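Local coordinates for packaging protein UL32 (Human herpesvirus 8 type M, PDB 6XF9) that forms a zinc-binding pentameric ring required for packaging of the herpesviral genome, probably by helping bring new capsids to nuclear replication compartments, at the interface of chains A and B. Numbering follows the deposited sequence. Chains: chain A/B, Packaging protein UL32.

Contact 1: the interface of chains A and B. Residues chain A 55-56, 59; chain B 327, 331, 335.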
loop_
_atom_site.group_PDB
_atom_site.type_symbol
_atom_site.label_atom_id
_atom_site.label_comp_id
_atom_site.label_asym_id
_atom_site.label_seq_id
_atom_site.Cartn_x
_atom_site.Cartn_y
_atom_site.Cartn_z
ATOM N N CYS A 55 16.001 39.655 -17.439
ATOM C CA CYS A 55 16.552 39.237 -18.724
ATOM C C CYS A 55 15.942 40.028 -19.870
ATOM O O CYS A 55 16.616 40.278 -20.870
ATOM C CB CYS A 55 16.310 37.753 -18.968
ATOM S SG CYS A 55 17.362 36.631 -18.090
ATOM N N GLN A 56 14.657 40.390 -19.764
ATOM C CA GLN A 56 13.987 41.129 -20.838
ATOM C C GLN A 56 14.444 42.581 -20.878
ATOM O O GLN A 56 14.576 43.171 -21.956
ATOM C CB GLN A 56 12.466 41.029 -20.680
ATOM C CG GLN A 56 11.953 39.618 -20.980
ATOM C CD GLN A 56 12.061 39.240 -22.458
ATOM O OE1 GLN A 56 12.401 40.072 -23.299
ATOM N NE2 GLN A 56 11.819 37.969 -22.771
ATOM N N PHE A 59 18.192 42.441 -22.585
ATOM C CA PHE A 59 18.250 42.248 -24.033
ATOM C C PHE A 59 17.715 43.447 -24.789
ATOM O O PHE A 59 18.269 43.832 -25.825
ATOM C CB PHE A 59 17.461 41.029 -24.475
ATOM C CG PHE A 59 17.262 40.972 -25.981
ATOM C CD1 PHE A 59 18.274 40.539 -26.836
ATOM C CD2 PHE A 59 16.053 41.393 -26.545
ATOM C CE1 PHE A 59 18.074 40.509 -28.220
ATOM C CE2 PHE A 59 15.852 41.358 -27.909
ATOM C CZ PHE A 59 16.856 40.919 -28.751
ATOM N N VAL B 327 19.840 31.543 -19.259
ATOM C CA VAL B 327 18.571 32.137 -19.657
ATOM C C VAL B 327 17.603 31.026 -20.071
ATOM O O VAL B 327 17.965 30.133 -20.846
ATOM C CB VAL B 327 18.814 33.149 -20.785
ATOM C CG1 VAL B 327 17.536 33.736 -21.280
ATOM C CG2 VAL B 327 19.682 34.255 -20.245
ATOM N N ASP B 331 12.680 32.702 -22.773
ATOM C CA ASP B 331 13.455 33.922 -23.020
ATOM C C ASP B 331 14.480 33.717 -24.134
ATOM O O ASP B 331 14.691 34.623 -24.937
ATOM C CB ASP B 331 14.155 34.385 -21.741
ATOM C CG ASP B 331 13.206 35.017 -20.767
ATOM O OD1 ASP B 331 12.245 35.620 -21.275
ATOM O OD2 ASP B 331 13.381 34.865 -19.522
ATOM N N PHE B 335 14.597 35.989 -27.393
ATOM C CA PHE B 335 15.817 36.693 -27.797
ATOM C C PHE B 335 16.177 36.363 -29.234
ATOM O O PHE B 335 16.510 37.258 -30.023
ATOM C CB PHE B 335 17.007 36.325 -26.900
ATOM C CG PHE B 335 16.950 36.892 -25.479
ATOM C CD1 PHE B 335 15.876 37.637 -25.030
ATOM C CD2 PHE B 335 18.017 36.670 -24.596
ATOM C CE1 PHE B 335 15.864 38.138 -23.731
ATOM C CE2 PHE B 335 18.010 37.171 -23.300
ATOM C CZ PHE B 335 16.934 37.902 -22.868
#
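The ring of B:Phe335 is inserted against helix 53-60 of chain A, which carries the zinc ligand A:Cys55, and is contacted on both faces and at its rim. Over one face sits the methylene of A:Phe59, its CB 3.7 Å from the ring centroid in a CH-pi contact and shifted toward the rim, where it comes 3.4 Å from CE1 of B:Phe335. The opposite face is backed from its own chain by the carbonyl carbon of B:Asp331, one helical turn earlier. In the plane of the ring, at its edge, lie the backbone carbonyl carbon of A:Cys55 and the side-chain oxygen OE1 of A:Gln56, the latter 4.0 Å from CE1 of B:Phe335. A:Phe59 has CG anti to its backbone N (chi1 168°), and its side chain runs alongside B:Phe335 in the opposite direction, placing CG 3.7 Å from CD1 of B:Phe335.

Beside this aromatic wedge, the A:Gln56 chain bends at chi2 (-69°) and turns its amide toward B:Asp331. NE2 of A:Gln56 donates a hydrogen bond of 2.8 Å to the carboxylate oxygen OD1 of B:Asp331, while OE1 of the same amide lies at the ring edge. The bond is bent, 137° at the hydrogen, and reaches OD1 from above the carboxylate plane, the amide and carboxylate planes being turned well away from each other. A:Cys55, a zinc ligand together with Cys52, His130 and Cys136, ties the wedge to the metal-bound part of the fold: its CB lies 4.0 Å from CZ of B:Phe335. Farther along, the zinc-bound sulphur SG of A:Cys55 rests 4.0 Å from the CG2 methyl of B:Val327.

Contact 2: the interface of chains A and B. Residues chain A 145-146, 149; chain B 320, 329, 368, 455-457, 461.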
loop_
_atom_site.group_PDB
_atom_site.type_symbol
_atom_site.label_atom_id
_atom_site.label_comp_id
_atom_site.label_asym_id
_atom_site.label_seq_id
_atom_site.Cartn_x
_atom_site.Cartn_y
_atom_site.Cartn_z
ATOM N N ILE A 145 20.352 22.440 -19.846
ATOM C CA ILE A 145 19.252 23.398 -19.802
ATOM C C ILE A 145 17.921 22.719 -19.473
ATOM O O ILE A 145 17.209 23.155 -18.562
ATOM C CB ILE A 145 19.175 24.181 -21.124
ATOM C CG1 ILE A 145 20.263 25.271 -21.181
ATOM C CG2 ILE A 145 17.795 24.798 -21.290
ATOM C CD1 ILE A 145 20.196 26.322 -20.019
ATOM N N LEU A 146 17.544 21.667 -20.211
ATOM C CA LEU A 146 16.253 21.013 -19.959
ATOM C C LEU A 146 16.135 20.533 -18.520
ATOM O O LEU A 146 15.080 20.674 -17.890
ATOM C CB LEU A 146 16.012 19.845 -20.916
ATOM C CG LEU A 146 15.314 20.210 -22.217
ATOM C CD1 LEU A 146 14.850 18.950 -22.946
ATOM C CD2 LEU A 146 14.140 21.099 -21.887
ATOM N N SER A 149 15.474 23.389 -16.215
ATOM C CA SER A 149 14.115 23.929 -16.269
ATOM C C SER A 149 13.169 23.126 -15.380
ATOM O O SER A 149 12.214 23.678 -14.832
ATOM C CB SER A 149 13.604 23.979 -17.711
ATOM O OG SER A 149 13.058 22.737 -18.123
ATOM N N MET B 320 19.336 26.771 -28.311
ATOM C CA MET B 320 20.239 26.119 -27.373
ATOM C C MET B 320 21.623 26.759 -27.394
ATOM O O MET B 320 22.183 27.074 -26.337
ATOM C CB MET B 320 20.352 24.631 -27.703
ATOM C CG MET B 320 19.083 23.819 -27.523
ATOM S SD MET B 320 18.392 24.000 -25.865
ATOM C CE MET B 320 19.793 23.675 -24.792
ATOM N N LEU B 329 14.341 28.806 -21.579
ATOM C CA LEU B 329 14.039 28.556 -22.984
ATOM C C LEU B 329 13.034 29.555 -23.554
ATOM O O LEU B 329 13.129 29.911 -24.735
ATOM C CB LEU B 329 13.549 27.127 -23.174
ATOM C CG LEU B 329 14.634 26.083 -22.955
ATOM C CD1 LEU B 329 14.023 24.696 -22.821
ATOM C CD2 LEU B 329 15.609 26.118 -24.098
ATOM N N PHE B 368 10.567 21.515 -27.294
ATOM C CA PHE B 368 11.155 20.965 -26.092
ATOM C C PHE B 368 10.206 20.221 -25.168
ATOM O O PHE B 368 10.706 19.514 -24.284
ATOM C CB PHE B 368 11.836 22.078 -25.285
ATOM C CG PHE B 368 12.837 22.887 -26.081
ATOM C CD1 PHE B 368 14.115 22.394 -26.317
ATOM C CD2 PHE B 368 12.503 24.149 -26.575
ATOM C CE1 PHE B 368 15.049 23.127 -27.042
ATOM C CE2 PHE B 368 13.437 24.900 -27.303
ATOM C CZ PHE B 368 14.712 24.386 -27.535
ATOM N N ASP B 455 14.677 13.898 -25.913
ATOM C CA ASP B 455 14.824 14.734 -24.772
ATOM C C ASP B 455 13.850 15.802 -24.709
ATOM O O ASP B 455 13.922 16.746 -25.420
ATOM C CB ASP B 455 16.188 15.311 -24.731
ATOM C CG ASP B 455 17.214 14.276 -24.640
ATOM O OD1 ASP B 455 16.933 13.195 -24.121
ATOM O OD2 ASP B 455 18.319 14.515 -25.131
ATOM N N LEU B 456 12.970 15.658 -23.763
ATOM C CA LEU B 456 11.901 16.620 -23.535
ATOM C C LEU B 456 11.880 17.040 -22.077
ATOM O O LEU B 456 12.441 16.366 -21.214
ATOM C CB LEU B 456 10.534 16.051 -23.887
ATOM C CG LEU B 456 10.421 15.573 -25.314
ATOM C CD1 LEU B 456 9.059 14.955 -25.490
ATOM C CD2 LEU B 456 10.586 16.780 -26.197
ATOM N N ALA B 457 11.202 18.150 -21.805
ATOM C CA ALA B 457 10.877 18.473 -20.427
ATOM C C ALA B 457 10.028 17.364 -19.829
ATOM O O ALA B 457 9.460 16.534 -20.536
ATOM C CB ALA B 457 10.141 19.805 -20.335
ATOM N N GLN B 461 5.463 18.461 -15.939
ATOM C CA GLN B 461 5.568 19.889 -16.190
ATOM C C GLN B 461 4.806 20.269 -17.454
ATOM O O GLN B 461 4.153 21.315 -17.504
ATOM C CB GLN B 461 7.038 20.295 -16.292
ATOM C CG GLN B 461 7.236 21.691 -16.907
ATOM C CD GLN B 461 8.707 22.047 -17.123
ATOM O OE1 GLN B 461 9.588 21.195 -16.950
ATOM N NE2 GLN B 461 8.978 23.321 -17.477
#
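A:Leu146, near the start of helix 145-164, pushes its forked tip into a pocket of chain B lined by B:Leu329, B:Phe368 and the backbone of B:Asp455, B:Leu456 and B:Ala457; it buries 101 Å², more than any other residue of the patch. The two methyls divide the work. CD1 points at the extended segment 455-457, 3.4 Å from the backbone O of B:Asp455 and 3.8 Å from CA of B:Leu456, so a main chain rather than a side chain forms that wall. CD2 turns to B:Leu329 and meets its CD1 at 3.7 Å, the two leucine side chains crossing at about a right angle. B:Phe368 backs B:Leu329: CD2 of B:Leu329 lies over one face of its ring, offset toward the rim, which should steady the leucine that A:Leu146 packs on.

A:Ile145 extends the tight region. Its CG2 branch, anti to the backbone N, lies 3.8 Å from CD2 of B:Leu329, while its CB is touched by the terminal methyl of B:Met320, CE, also at 3.8 Å. The methionine chain is bent at chi2 and chi3 (-54° and -51°), curling CE toward the isoleucine, and the two side chains pass in opposite directions.

One turn along the helix the packing becomes loose. A:Ser149 and B:Gln461 approach without bonding: the hydroxyl OG of A:Ser149 stays 4.0 Å from the amide oxygen OE1 of B:Gln461, and no other polar pair across this patch comes close enough to bond. The hydroxyl is instead satisfied within its own helix, where OG of A:Ser149 donates a hydrogen bond of 2.9 Å to the backbone O of A:Leu146.

Contact 1 and contact 2 belong to one A-B interface, and the centres of their C-alpha atoms lie about 16 Å apart. Helix 329-338 of chain B serves both: its first residue, B:Leu329, works in contact 2, while B:Asp331 and B:Phe335 work in contact 1. Chain A answers with separate elements, helix 53-60 and helix 145-164, so one helix of B bridges two parts of its neighbour. No two-fold axis relates the two sides exactly: different surfaces of the same protein meet, as expected of a head-to-tail junction that can repeat around the pentameric ring.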